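Local coordinates for protein chitinase (Paenibacillus sp. FPU-7, PDB 5GZT) that probably catalyses the random endo-hydrolysis of beta-1,4 linkages between N-acetylglucosamine units in chitin and chitodextrins, at residues B[530-542]-B[552-564]. Sequence-based numbering, arbitrary orientation.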
# COMPACT_ATOMS: atom_id res chain seq x y z
N GLY B 530 -6.73 -6.92 3.59
CA GLY B 530 -7.44 -6.54 2.35
C GLY B 530 -8.78 -5.75 2.55
O GLY B 530 -9.57 -6.02 3.47
N GLY B 531 -8.99 -4.79 1.67
CA GLY B 531 -10.25 -4.07 1.58
C GLY B 531 -10.70 -4.04 0.13
O GLY B 531 -9.92 -4.36 -0.79
N ALA B 532 -11.95 -3.69 -0.08
CA ALA B 532 -12.57 -3.70 -1.41
C ALA B 532 -13.23 -2.38 -1.78
O ALA B 532 -13.93 -1.78 -0.94
CB ALA B 532 -13.58 -4.81 -1.47
N PHE B 533 -13.13 -1.98 -3.05
CA PHE B 533 -13.75 -0.78 -3.56
C PHE B 533 -14.95 -1.16 -4.36
O PHE B 533 -15.39 -0.42 -5.32
CB PHE B 533 -12.78 0.08 -4.36
CG PHE B 533 -11.65 0.73 -3.56
CD1 PHE B 533 -11.40 0.48 -2.23
CD2 PHE B 533 -10.81 1.65 -4.22
CE1 PHE B 533 -10.39 1.10 -1.55
CE2 PHE B 533 -9.77 2.27 -3.55
CZ PHE B 533 -9.53 1.95 -2.23
N TYR B 534 -15.57 -2.27 -3.94
CA TYR B 534 -16.77 -2.77 -4.55
C TYR B 534 -17.61 -3.50 -3.52
O TYR B 534 -17.16 -3.74 -2.36
CB TYR B 534 -16.42 -3.65 -5.78
CG TYR B 534 -15.79 -4.96 -5.34
CD1 TYR B 534 -14.45 -5.04 -5.05
CD2 TYR B 534 -16.57 -6.07 -5.09
CE1 TYR B 534 -13.89 -6.23 -4.52
CE2 TYR B 534 -16.02 -7.26 -4.61
CZ TYR B 534 -14.66 -7.32 -4.32
OH TYR B 534 -14.16 -8.48 -3.80
N SER B 535 -18.87 -3.73 -3.85
CA SER B 535 -19.81 -4.36 -2.99
C SER B 535 -20.16 -5.78 -3.48
O SER B 535 -19.98 -6.08 -4.68
CB SER B 535 -21.10 -3.58 -3.00
OG SER B 535 -21.62 -3.47 -4.31
N ARG B 536 -20.74 -6.56 -2.59
CA ARG B 536 -21.43 -7.83 -2.92
C ARG B 536 -22.88 -7.58 -2.67
O ARG B 536 -23.24 -6.92 -1.65
CB ARG B 536 -20.93 -9.01 -2.07
CG ARG B 536 -19.56 -9.44 -2.48
CD ARG B 536 -19.71 -10.42 -3.70
NE ARG B 536 -18.42 -10.66 -4.35
CZ ARG B 536 -18.30 -11.19 -5.55
NH1 ARG B 536 -19.35 -11.66 -6.20
NH2 ARG B 536 -17.14 -11.26 -6.09
N VAL B 537 -23.72 -8.08 -3.60
CA VAL B 537 -25.12 -7.80 -3.71
C VAL B 537 -25.91 -9.08 -3.56
O VAL B 537 -25.46 -10.12 -4.09
CB VAL B 537 -25.41 -7.17 -5.10
CG1 VAL B 537 -26.84 -6.81 -5.25
CG2 VAL B 537 -24.62 -5.88 -5.31
N TRP B 538 -27.05 -9.01 -2.86
CA TRP B 538 -28.06 -10.05 -2.86
C TRP B 538 -29.38 -9.45 -3.29
O TRP B 538 -29.76 -8.38 -2.79
CB TRP B 538 -28.30 -10.63 -1.49
CG TRP B 538 -27.30 -11.53 -0.90
CD1 TRP B 538 -27.49 -12.89 -0.58
CD2 TRP B 538 -26.03 -11.18 -0.34
NE1 TRP B 538 -26.40 -13.36 0.08
CE2 TRP B 538 -25.51 -12.33 0.27
CE3 TRP B 538 -25.33 -9.97 -0.20
CZ2 TRP B 538 -24.27 -12.34 0.95
CZ3 TRP B 538 -24.09 -9.96 0.42
CH2 TRP B 538 -23.59 -11.15 1.03
N GLN B 539 -30.08 -10.11 -4.23
CA GLN B 539 -31.45 -9.73 -4.62
C GLN B 539 -32.46 -10.63 -3.98
O GLN B 539 -32.11 -11.68 -3.39
CB GLN B 539 -31.56 -9.75 -6.16
CG GLN B 539 -30.78 -8.62 -6.79
CD GLN B 539 -30.99 -8.50 -8.30
OE1 GLN B 539 -31.33 -9.48 -8.99
NE2 GLN B 539 -30.70 -7.32 -8.81
N ASN B 540 -33.71 -10.22 -4.04
CA ASN B 540 -34.81 -10.95 -3.43
C ASN B 540 -34.56 -11.37 -2.00
O ASN B 540 -34.85 -12.52 -1.60
CB ASN B 540 -35.16 -12.22 -4.30
CG ASN B 540 -35.59 -11.82 -5.71
OD1 ASN B 540 -36.45 -10.99 -5.87
ND2 ASN B 540 -34.87 -12.24 -6.68
N VAL B 541 -34.21 -10.38 -1.18
CA VAL B 541 -33.96 -10.57 0.25
C VAL B 541 -35.25 -10.29 0.95
O VAL B 541 -35.95 -9.35 0.60
CB VAL B 541 -32.84 -9.60 0.71
CG1 VAL B 541 -32.59 -9.63 2.21
CG2 VAL B 541 -31.58 -9.89 -0.08
N GLU B 542 -35.61 -11.10 1.96
CA GLU B 542 -36.84 -10.86 2.66
C GLU B 542 -36.75 -9.48 3.33
O GLU B 542 -35.73 -9.07 3.87
CB GLU B 542 -37.08 -11.92 3.78
CG GLU B 542 -37.34 -13.32 3.17
CD GLU B 542 -37.44 -14.47 4.17
OE1 GLU B 542 -37.21 -14.35 5.44
OE2 GLU B 542 -37.73 -15.51 3.59
N ALA B 552 -32.25 -14.77 1.39
CA ALA B 552 -32.35 -14.29 0.02
C ALA B 552 -32.81 -15.41 -0.92
O ALA B 552 -32.31 -16.55 -0.83
CB ALA B 552 -30.98 -13.84 -0.41
N GLY B 553 -33.70 -15.05 -1.85
CA GLY B 553 -34.18 -15.97 -2.90
C GLY B 553 -33.27 -16.02 -4.11
O GLY B 553 -32.04 -16.22 -4.02
N SER B 554 -33.85 -15.82 -5.26
CA SER B 554 -33.13 -16.08 -6.49
C SER B 554 -32.18 -14.96 -6.80
O SER B 554 -32.59 -13.84 -6.85
CB SER B 554 -34.13 -16.24 -7.69
OG SER B 554 -33.47 -16.07 -8.95
N GLN B 555 -30.95 -15.31 -7.15
CA GLN B 555 -29.94 -14.38 -7.64
C GLN B 555 -29.78 -14.28 -9.17
O GLN B 555 -28.81 -13.69 -9.67
CB GLN B 555 -28.62 -14.78 -6.99
CG GLN B 555 -28.72 -14.93 -5.47
CD GLN B 555 -29.28 -13.64 -4.87
OE1 GLN B 555 -28.77 -12.54 -5.20
NE2 GLN B 555 -30.37 -13.74 -4.12
N ALA B 556 -30.74 -14.85 -9.92
CA ALA B 556 -30.77 -14.86 -11.41
C ALA B 556 -30.46 -13.56 -12.08
O ALA B 556 -29.59 -13.44 -12.91
CB ALA B 556 -32.15 -15.28 -11.87
N GLY B 557 -31.21 -12.54 -11.80
CA GLY B 557 -30.79 -11.25 -12.41
C GLY B 557 -29.55 -10.53 -11.84
O GLY B 557 -29.24 -9.42 -12.26
N SER B 558 -28.83 -11.11 -10.89
CA SER B 558 -28.10 -10.21 -9.96
C SER B 558 -26.89 -9.66 -10.62
O SER B 558 -26.19 -10.40 -11.24
CB SER B 558 -27.72 -10.92 -8.61
OG SER B 558 -26.89 -10.07 -7.77
N PRO B 559 -26.54 -8.39 -10.37
CA PRO B 559 -25.22 -7.99 -10.87
C PRO B 559 -24.07 -8.65 -10.18
O PRO B 559 -22.90 -8.62 -10.67
CB PRO B 559 -25.19 -6.47 -10.57
CG PRO B 559 -26.17 -6.26 -9.43
CD PRO B 559 -27.26 -7.27 -9.74
N GLY B 560 -24.34 -9.19 -8.99
CA GLY B 560 -23.24 -9.77 -8.16
C GLY B 560 -22.46 -8.76 -7.32
O GLY B 560 -22.36 -8.92 -6.05
N THR B 561 -21.80 -7.83 -8.03
CA THR B 561 -20.96 -6.78 -7.48
C THR B 561 -21.36 -5.45 -8.11
O THR B 561 -21.78 -5.41 -9.23
CB THR B 561 -19.45 -6.96 -7.67
OG1 THR B 561 -19.16 -6.98 -9.05
CG2 THR B 561 -18.88 -8.25 -7.01
N ILE B 562 -21.29 -4.38 -7.33
CA ILE B 562 -21.44 -3.01 -7.83
C ILE B 562 -20.26 -2.20 -7.31
O ILE B 562 -20.01 -2.18 -6.13
CB ILE B 562 -22.76 -2.40 -7.33
CG1 ILE B 562 -23.94 -3.19 -7.81
CG2 ILE B 562 -22.91 -0.96 -7.82
CD1 ILE B 562 -25.28 -2.85 -7.17
N VAL B 563 -19.51 -1.52 -8.17
CA VAL B 563 -18.29 -0.85 -7.81
C VAL B 563 -18.64 0.41 -6.98
O VAL B 563 -19.78 0.95 -7.05
CB VAL B 563 -17.42 -0.52 -9.03
CG1 VAL B 563 -17.19 -1.79 -9.91
CG2 VAL B 563 -18.05 0.59 -9.89
N TYR B 564 -17.75 0.77 -6.06
CA TYR B 564 -18.05 1.88 -5.12
C TYR B 564 -18.47 3.19 -5.84
O TYR B 564 -19.32 3.88 -5.35
CB TYR B 564 -16.82 2.17 -4.30
CG TYR B 564 -16.99 3.15 -3.15
CD1 TYR B 564 -17.83 2.85 -2.06
CD2 TYR B 564 -16.40 4.41 -3.20
CE1 TYR B 564 -18.00 3.78 -1.03
CE2 TYR B 564 -16.53 5.31 -2.16
CZ TYR B 564 -17.31 5.01 -1.05
OH TYR B 564 -17.45 5.89 0.00
O HOH W 1 -22.09 -12.38 -6.42
O HOH W 2 -26.37 -11.88 -5.96
O HOH W 3 -22.92 -11.48 -4.37
O HOH W 4 -32.10 -12.01 -8.81
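The side-chain amide of Gln555 pairs with the backbone of Gln539 much as a strand would. Gln555 OE1 accepts from Gln539 N at 2.9 Å, in the carbonyl plane and on a lone pair, with a nearly straight N-H...O angle of 169°. Gln555 NE2 donates to Gln539 O at 2.8 Å and also to Gly553 O. Three protein bonds thus hold the amide and fix its rotation, and a water adds a fourth. The bend at chi2 (-55°) turns the amide back to Gln539, although the CB of Gln555 points away from segment 530-542. Beside it, Asn540 ND2 reaches Ser554 O at 2.8 Å, and Gly553 N binds Asn540 O.

Between the paired strands, Thr561 CG2 sits over the centre of one face of the Arg536 guanidinium, 3.3 Å from Arg536 CZ. The edge of that group holds a water, and NE forms a salt bridge with Asp485. Val537 CG2 packs on Ile562 CD1 at 3.6 Å. Val537 N donates to Gly560 O at 2.9 Å. Ile562 O takes two donors, Ser535 N and Ser535 OG, the hydroxyl lying on a lone pair.

A second shell sets the loop. A type I turn runs from Gln555 to Ser558, and ST turns form at Ser554 and Ser558. One water joins Val537 O, Gln555 OE1 and Ser558 OG.

Strands 534-538 and 561-563 pair antiparallel in the small sheet of this family 18 domain, entered directly from barrel strand 527-532; the Gln555 end is loop. The short, weakly bonded strand 561-563 lies at one edge of this sheet. Strand 596-598 flanks 534-538 on the other side, and helix 564-570 follows, its Leu567 touching Ser535 and Ile562.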